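Local coordinates for ERPC (Borrelia burgdorferi, PDB 4BXM), which is an outer surface lipoprotein of the Lyme disease spirochaete that acquires host complement regulators, binding factor H, consistent with a role in complement evasion, at residues Glu18-Asn30 / Val143-Lys157. Numbering follows the deposited sequence.
Sequences EFSEFTVKIKNKN and VEYAILLEDLKKNLK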
loop_
_atom_site.group_PDB
_atom_site.type_symbol
_atom_site.label_atom_id
_atom_site.label_comp_id
_atom_site.label_asym_id
_atom_site.label_seq_id
_atom_site.Cartn_x
_atom_site.Cartn_y
_atom_site.Cartn_z
ATOM N N GLU A 18 -1.685 13.555 -13.413
ATOM C CA GLU A 18 -2.914 13.363 -14.272
ATOM C C GLU A 18 -3.935 12.381 -13.792
ATOM O O GLU A 18 -5.111 12.408 -14.221
ATOM C CB GLU A 18 -2.506 12.889 -15.657
ATOM C CG GLU A 18 -1.575 13.878 -16.285
ATOM C CD GLU A 18 -2.304 15.148 -16.757
ATOM O OE1 GLU A 18 -3.517 15.090 -17.130
ATOM O OE2 GLU A 18 -1.643 16.204 -16.792
ATOM N N PHE A 19 -3.525 11.496 -12.890
ATOM C CA PHE A 19 -4.395 10.439 -12.437
ATOM C C PHE A 19 -5.345 10.978 -11.388
ATOM O O PHE A 19 -5.128 12.036 -10.743
ATOM C CB PHE A 19 -3.580 9.186 -11.951
ATOM C CG PHE A 19 -3.169 9.215 -10.480
ATOM C CD1 PHE A 19 -4.003 8.723 -9.516
ATOM C CD2 PHE A 19 -1.921 9.748 -10.086
ATOM C CE1 PHE A 19 -3.637 8.738 -8.172
ATOM C CE2 PHE A 19 -1.539 9.772 -8.762
ATOM C CZ PHE A 19 -2.393 9.264 -7.787
ATOM N N SER A 20 -6.408 10.238 -11.231
ATOM C CA SER A 20 -7.503 10.601 -10.401
ATOM C C SER A 20 -7.628 9.536 -9.355
ATOM O O SER A 20 -7.394 9.804 -8.159
ATOM C CB SER A 20 -8.773 10.690 -11.238
ATOM O OG SER A 20 -9.757 11.236 -10.429
ATOM N N GLU A 21 -8.041 8.332 -9.778
ATOM C CA GLU A 21 -8.166 7.206 -8.862
ATOM C C GLU A 21 -8.022 5.878 -9.608
ATOM O O GLU A 21 -8.587 5.754 -10.677
ATOM C CB GLU A 21 -9.523 7.231 -8.177
ATOM C CG GLU A 21 -9.640 6.242 -7.041
ATOM C CD GLU A 21 -10.964 6.235 -6.307
ATOM O OE1 GLU A 21 -11.939 5.745 -6.827
ATOM O OE2 GLU A 21 -11.016 6.620 -5.145
ATOM N N PHE A 22 -7.286 4.902 -9.070
ATOM C CA PHE A 22 -7.103 3.601 -9.760
ATOM C C PHE A 22 -6.953 2.529 -8.680
ATOM O O PHE A 22 -6.742 2.832 -7.478
ATOM C CB PHE A 22 -5.946 3.673 -10.754
ATOM C CG PHE A 22 -4.586 3.830 -10.104
ATOM C CD1 PHE A 22 -3.937 2.709 -9.534
ATOM C CD2 PHE A 22 -3.998 5.055 -9.987
ATOM C CE1 PHE A 22 -2.696 2.872 -8.889
ATOM C CE2 PHE A 22 -2.748 5.206 -9.376
ATOM C CZ PHE A 22 -2.105 4.109 -8.809
ATOM N N THR A 23 -7.065 1.292 -9.098
ATOM C CA THR A 23 -7.176 0.180 -8.201
ATOM C C THR A 23 -6.161 -0.823 -8.678
ATOM O O THR A 23 -6.029 -1.068 -9.906
ATOM C CB THR A 23 -8.622 -0.358 -8.176
ATOM O OG1 THR A 23 -9.457 0.623 -7.563
ATOM C CG2 THR A 23 -8.743 -1.600 -7.357
ATOM N N VAL A 24 -5.377 -1.343 -7.732
ATOM C CA VAL A 24 -4.426 -2.408 -8.047
ATOM C C VAL A 24 -4.552 -3.465 -7.008
ATOM O O VAL A 24 -4.915 -3.185 -5.870
ATOM C CB VAL A 24 -2.927 -1.934 -8.180
ATOM C CG1 VAL A 24 -2.731 -1.050 -9.393
ATOM C CG2 VAL A 24 -2.363 -1.283 -6.884
ATOM N N LYS A 25 -4.246 -4.714 -7.407
ATOM C CA LYS A 25 -4.239 -5.850 -6.527
ATOM C C LYS A 25 -2.989 -5.754 -5.665
ATOM O O LYS A 25 -1.905 -5.336 -6.123
ATOM C CB LYS A 25 -4.223 -7.155 -7.295
ATOM C CG LYS A 25 -5.502 -7.345 -8.105
ATOM C CD LYS A 25 -5.987 -8.768 -7.973
ATOM C CE LYS A 25 -7.247 -9.019 -8.791
ATOM N NZ LYS A 25 -6.832 -9.463 -10.144
ATOM N N ILE A 26 -3.156 -6.122 -4.410
ATOM C CA ILE A 26 -2.035 -6.053 -3.517
ATOM C C ILE A 26 -1.859 -7.371 -2.832
ATOM O O ILE A 26 -2.800 -7.942 -2.351
ATOM C CB ILE A 26 -2.157 -4.966 -2.484
ATOM C CG1 ILE A 26 -0.872 -4.890 -1.626
ATOM C CG2 ILE A 26 -3.371 -5.143 -1.611
ATOM C CD1 ILE A 26 -0.857 -3.606 -0.830
ATOM N N LYS A 27 -0.630 -7.812 -2.816
ATOM C CA LYS A 27 -0.264 -9.065 -2.107
ATOM C C LYS A 27 0.522 -8.787 -0.841
ATOM O O LYS A 27 1.331 -7.807 -0.803
ATOM C CB LYS A 27 0.647 -9.886 -3.001
ATOM C CG LYS A 27 0.015 -10.488 -4.213
ATOM C CD LYS A 27 1.153 -11.045 -5.088
ATOM C CE LYS A 27 0.713 -11.513 -6.447
ATOM N NZ LYS A 27 -0.329 -12.565 -6.311
ATOM N N ASN A 28 0.329 -9.606 0.171
ATOM C CA ASN A 28 1.166 -9.566 1.347
ATOM C C ASN A 28 1.859 -10.853 1.803
ATOM O O ASN A 28 1.488 -11.949 1.464
ATOM C CB ASN A 28 0.443 -8.963 2.527
ATOM C CG ASN A 28 -0.539 -9.894 3.134
ATOM O OD1 ASN A 28 -0.896 -10.857 2.547
ATOM N ND2 ASN A 28 -0.976 -9.593 4.313
ATOM N N LYS A 29 2.862 -10.654 2.633
ATOM C CA LYS A 29 3.650 -11.699 3.181
ATOM C C LYS A 29 3.771 -11.512 4.669
ATOM O O LYS A 29 4.030 -10.447 5.171
ATOM C CB LYS A 29 4.992 -11.613 2.559
ATOM C CG LYS A 29 5.912 -12.727 2.894
ATOM C CD LYS A 29 6.821 -12.945 1.722
ATOM C CE LYS A 29 8.093 -13.574 2.164
ATOM N NZ LYS A 29 9.157 -12.619 1.938
ATOM N N ASN A 30 3.589 -12.593 5.384
ATOM C CA ASN A 30 3.589 -12.537 6.828
ATOM C C ASN A 30 4.779 -13.031 7.656
ATOM O O ASN A 30 4.601 -13.342 8.813
ATOM C CB ASN A 30 2.356 -13.218 7.311
ATOM C CG ASN A 30 1.406 -12.262 7.868
ATOM O OD1 ASN A 30 1.805 -11.326 8.500
ATOM N ND2 ASN A 30 0.145 -12.481 7.638
ATOM N N VAL A 143 5.233 -7.008 8.403
ATOM C CA VAL A 143 4.522 -7.395 7.181
ATOM C C VAL A 143 5.234 -6.831 5.948
ATOM O O VAL A 143 5.879 -5.750 5.966
ATOM C CB VAL A 143 3.068 -6.860 7.321
ATOM C CG1 VAL A 143 3.081 -5.391 6.922
ATOM C CG2 VAL A 143 2.037 -7.608 6.496
ATOM N N GLU A 144 5.149 -7.538 4.851
ATOM C CA GLU A 144 5.731 -7.042 3.628
ATOM C C GLU A 144 4.650 -7.063 2.560
ATOM O O GLU A 144 3.799 -7.955 2.553
ATOM C CB GLU A 144 6.921 -7.892 3.221
ATOM C CG GLU A 144 7.770 -7.284 2.102
ATOM C CD GLU A 144 8.830 -8.232 1.558
ATOM O OE1 GLU A 144 9.161 -9.192 2.297
ATOM O OE2 GLU A 144 9.344 -8.020 0.412
ATOM N N TYR A 145 4.675 -6.101 1.651
ATOM C CA TYR A 145 3.605 -5.979 0.692
ATOM C C TYR A 145 4.226 -6.029 -0.680
ATOM O O TYR A 145 5.342 -5.598 -0.853
ATOM C CB TYR A 145 2.757 -4.676 0.849
ATOM C CG TYR A 145 1.892 -4.669 2.069
ATOM C CD1 TYR A 145 0.638 -5.251 2.048
ATOM C CD2 TYR A 145 2.307 -4.080 3.236
ATOM C CE1 TYR A 145 -0.154 -5.296 3.183
ATOM C CE2 TYR A 145 1.499 -4.058 4.339
ATOM C CZ TYR A 145 0.261 -4.663 4.317
ATOM O OH TYR A 145 -0.566 -4.749 5.427
ATOM N N ALA A 146 3.451 -6.496 -1.662
ATOM C CA ALA A 146 3.858 -6.416 -3.079
ATOM C C ALA A 146 2.716 -6.127 -4.028
ATOM O O ALA A 146 1.543 -6.529 -3.825
ATOM C CB ALA A 146 4.595 -7.684 -3.505
ATOM N N ILE A 147 3.077 -5.392 -5.059
ATOM C CA ILE A 147 2.120 -4.928 -6.064
ATOM C C ILE A 147 2.784 -5.036 -7.417
ATOM O O ILE A 147 3.898 -4.568 -7.607
ATOM C CB ILE A 147 1.746 -3.418 -5.905
ATOM C CG1 ILE A 147 0.961 -3.203 -4.631
ATOM C CG2 ILE A 147 0.935 -2.990 -7.106
ATOM C CD1 ILE A 147 0.943 -1.799 -4.053
ATOM N N LEU A 148 2.062 -5.513 -8.409
ATOM C CA LEU A 148 2.662 -5.625 -9.730
ATOM C C LEU A 148 3.206 -4.317 -10.299
ATOM O O LEU A 148 2.562 -3.294 -10.380
ATOM C CB LEU A 148 1.654 -6.277 -10.709
ATOM C CG LEU A 148 2.192 -6.853 -12.011
ATOM C CD1 LEU A 148 3.190 -7.993 -11.749
ATOM C CD2 LEU A 148 1.001 -7.363 -12.822
ATOM N N LEU A 149 4.433 -4.350 -10.727
ATOM C CA LEU A 149 5.106 -3.151 -11.149
ATOM C C LEU A 149 4.459 -2.504 -12.360
ATOM O O LEU A 149 4.393 -1.258 -12.455
ATOM C CB LEU A 149 6.580 -3.462 -11.430
ATOM C CG LEU A 149 7.321 -2.303 -12.106
ATOM C CD1 LEU A 149 7.361 -1.056 -11.248
ATOM C CD2 LEU A 149 8.711 -2.784 -12.420
ATOM N N GLU A 150 3.950 -3.343 -13.279
ATOM C CA GLU A 150 3.333 -2.817 -14.504
ATOM C C GLU A 150 2.041 -2.153 -14.247
ATOM O O GLU A 150 1.780 -1.161 -14.853
ATOM C CB GLU A 150 3.145 -3.923 -15.551
ATOM C CG GLU A 150 4.399 -3.979 -16.435
ATOM C CD GLU A 150 4.645 -2.638 -17.144
ATOM O OE1 GLU A 150 3.663 -2.125 -17.742
ATOM O OE2 GLU A 150 5.783 -2.091 -17.082
ATOM N N ASP A 151 1.259 -2.702 -13.327
ATOM C CA ASP A 151 0.005 -2.069 -12.853
ATOM C C ASP A 151 0.190 -0.641 -12.365
ATOM O O ASP A 151 -0.645 0.205 -12.668
ATOM C CB ASP A 151 -0.630 -2.851 -11.718
ATOM C CG ASP A 151 -1.289 -4.119 -12.175
ATOM O OD1 ASP A 151 -1.561 -4.178 -13.402
ATOM O OD2 ASP A 151 -1.533 -5.029 -11.296
ATOM N N LEU A 152 1.276 -0.397 -11.603
ATOM C CA LEU A 152 1.596 0.922 -11.063
ATOM C C LEU A 152 2.088 1.859 -12.148
ATOM O O LEU A 152 1.644 3.003 -12.238
ATOM C CB LEU A 152 2.647 0.793 -9.925
ATOM C CG LEU A 152 2.146 0.161 -8.620
ATOM C CD1 LEU A 152 3.280 -0.316 -7.710
ATOM C CD2 LEU A 152 1.265 1.165 -7.870
ATOM N N LYS A 153 3.027 1.394 -12.965
ATOM C CA LYS A 153 3.590 2.192 -14.058
ATOM C C LYS A 153 2.510 2.692 -15.034
ATOM O O LYS A 153 2.557 3.838 -15.454
ATOM C CB LYS A 153 4.611 1.406 -14.887
ATOM C CG LYS A 153 5.963 1.219 -14.230
ATOM C CD LYS A 153 7.024 0.845 -15.286
ATOM C CE LYS A 153 8.206 1.815 -15.328
ATOM N NZ LYS A 153 9.423 1.320 -16.097
ATOM N N LYS A 154 1.575 1.836 -15.397
ATOM C CA LYS A 154 0.537 2.257 -16.285
ATOM C C LYS A 154 -0.420 3.299 -15.709
ATOM O O LYS A 154 -0.950 4.059 -16.432
ATOM C CB LYS A 154 -0.198 1.076 -16.901
ATOM C CG LYS A 154 -1.111 0.259 -16.030
ATOM C CD LYS A 154 -1.879 -0.697 -16.944
ATOM C CE LYS A 154 -2.626 -1.802 -16.188
ATOM N NZ LYS A 154 -4.033 -1.371 -15.891
ATOM N N ASN A 155 -0.599 3.365 -14.407
ATOM C CA ASN A 155 -1.543 4.295 -13.805
ATOM C C ASN A 155 -0.894 5.535 -13.321
ATOM O O ASN A 155 -1.534 6.570 -13.196
ATOM C CB ASN A 155 -2.216 3.621 -12.647
ATOM C CG ASN A 155 -3.268 2.687 -13.098
ATOM O OD1 ASN A 155 -4.270 3.162 -13.653
ATOM N ND2 ASN A 155 -3.129 1.380 -12.814
ATOM N N LEU A 156 0.389 5.451 -13.042
ATOM C CA LEU A 156 1.114 6.580 -12.496
ATOM C C LEU A 156 2.023 7.161 -13.599
ATOM O O LEU A 156 2.708 8.112 -13.339
ATOM C CB LEU A 156 1.943 6.156 -11.246
ATOM C CG LEU A 156 1.269 5.577 -9.985
ATOM C CD1 LEU A 156 2.195 4.857 -8.978
ATOM C CD2 LEU A 156 0.504 6.699 -9.293
ATOM N N LYS A 157 1.967 6.601 -14.826
ATOM C CA LYS A 157 2.935 6.823 -15.945
ATOM C C LYS A 157 4.314 7.317 -15.517
ATOM O O LYS A 157 5.170 6.511 -15.155
ATOM C CB LYS A 157 2.360 7.710 -17.062
ATOM C CG LYS A 157 1.656 8.951 -16.567
ATOM C CD LYS A 157 0.211 8.651 -16.229
ATOM C CE LYS A 157 -0.257 9.363 -14.962
ATOM N NZ LYS A 157 -1.634 8.890 -14.675
HETATM O O HOH W 1 -5.623 -0.595 -13.280
HETATM O O HOH W 2 -0.618 -5.882 -8.433
#
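Ala146 N donates to Lys27 O at 2.6 Å, and Lys27 N returns the bond to Ala146 O, closing a hydrogen-bonded antiparallel pair. The next such pair is Lys29 with Glu144; there the two side chains run alongside each other, with a weak salt bridge, Lys29 NZ to Glu144 OE1 3.4 Å. On the other face of the sheet Ile26 CD1 reaches Tyr145 CD1 at 3.6 Å. Where the second strand ends, one water bridges the two segments, giving to Lys25 O and Asp151 OD2 and accepting from the backbone N of Leu148, at the N-cap position of helix 149-156. The helix then lies along strand 21-29, nearly antiparallel to it (164°). Val24 CG1 packs on Asp151 CB. With Phe22 CG between its backbone N and carbonyl carbon (chi1 68°), the ring lies flat against the Asn155 amide, planes 3° apart, Asn155 CB 3.4 Å from the centroid. Asn155 ND2 also donates to Asp151 O at 2.8 Å, which fixes the amide's rotation. Leu156 CD2 meets the Phe22 edge and lies over one face of Phe19, the face Phe22 CE2 also leans on. Here the C-terminal helix packs along a strand of the antiparallel sheet of this OspE-family protein.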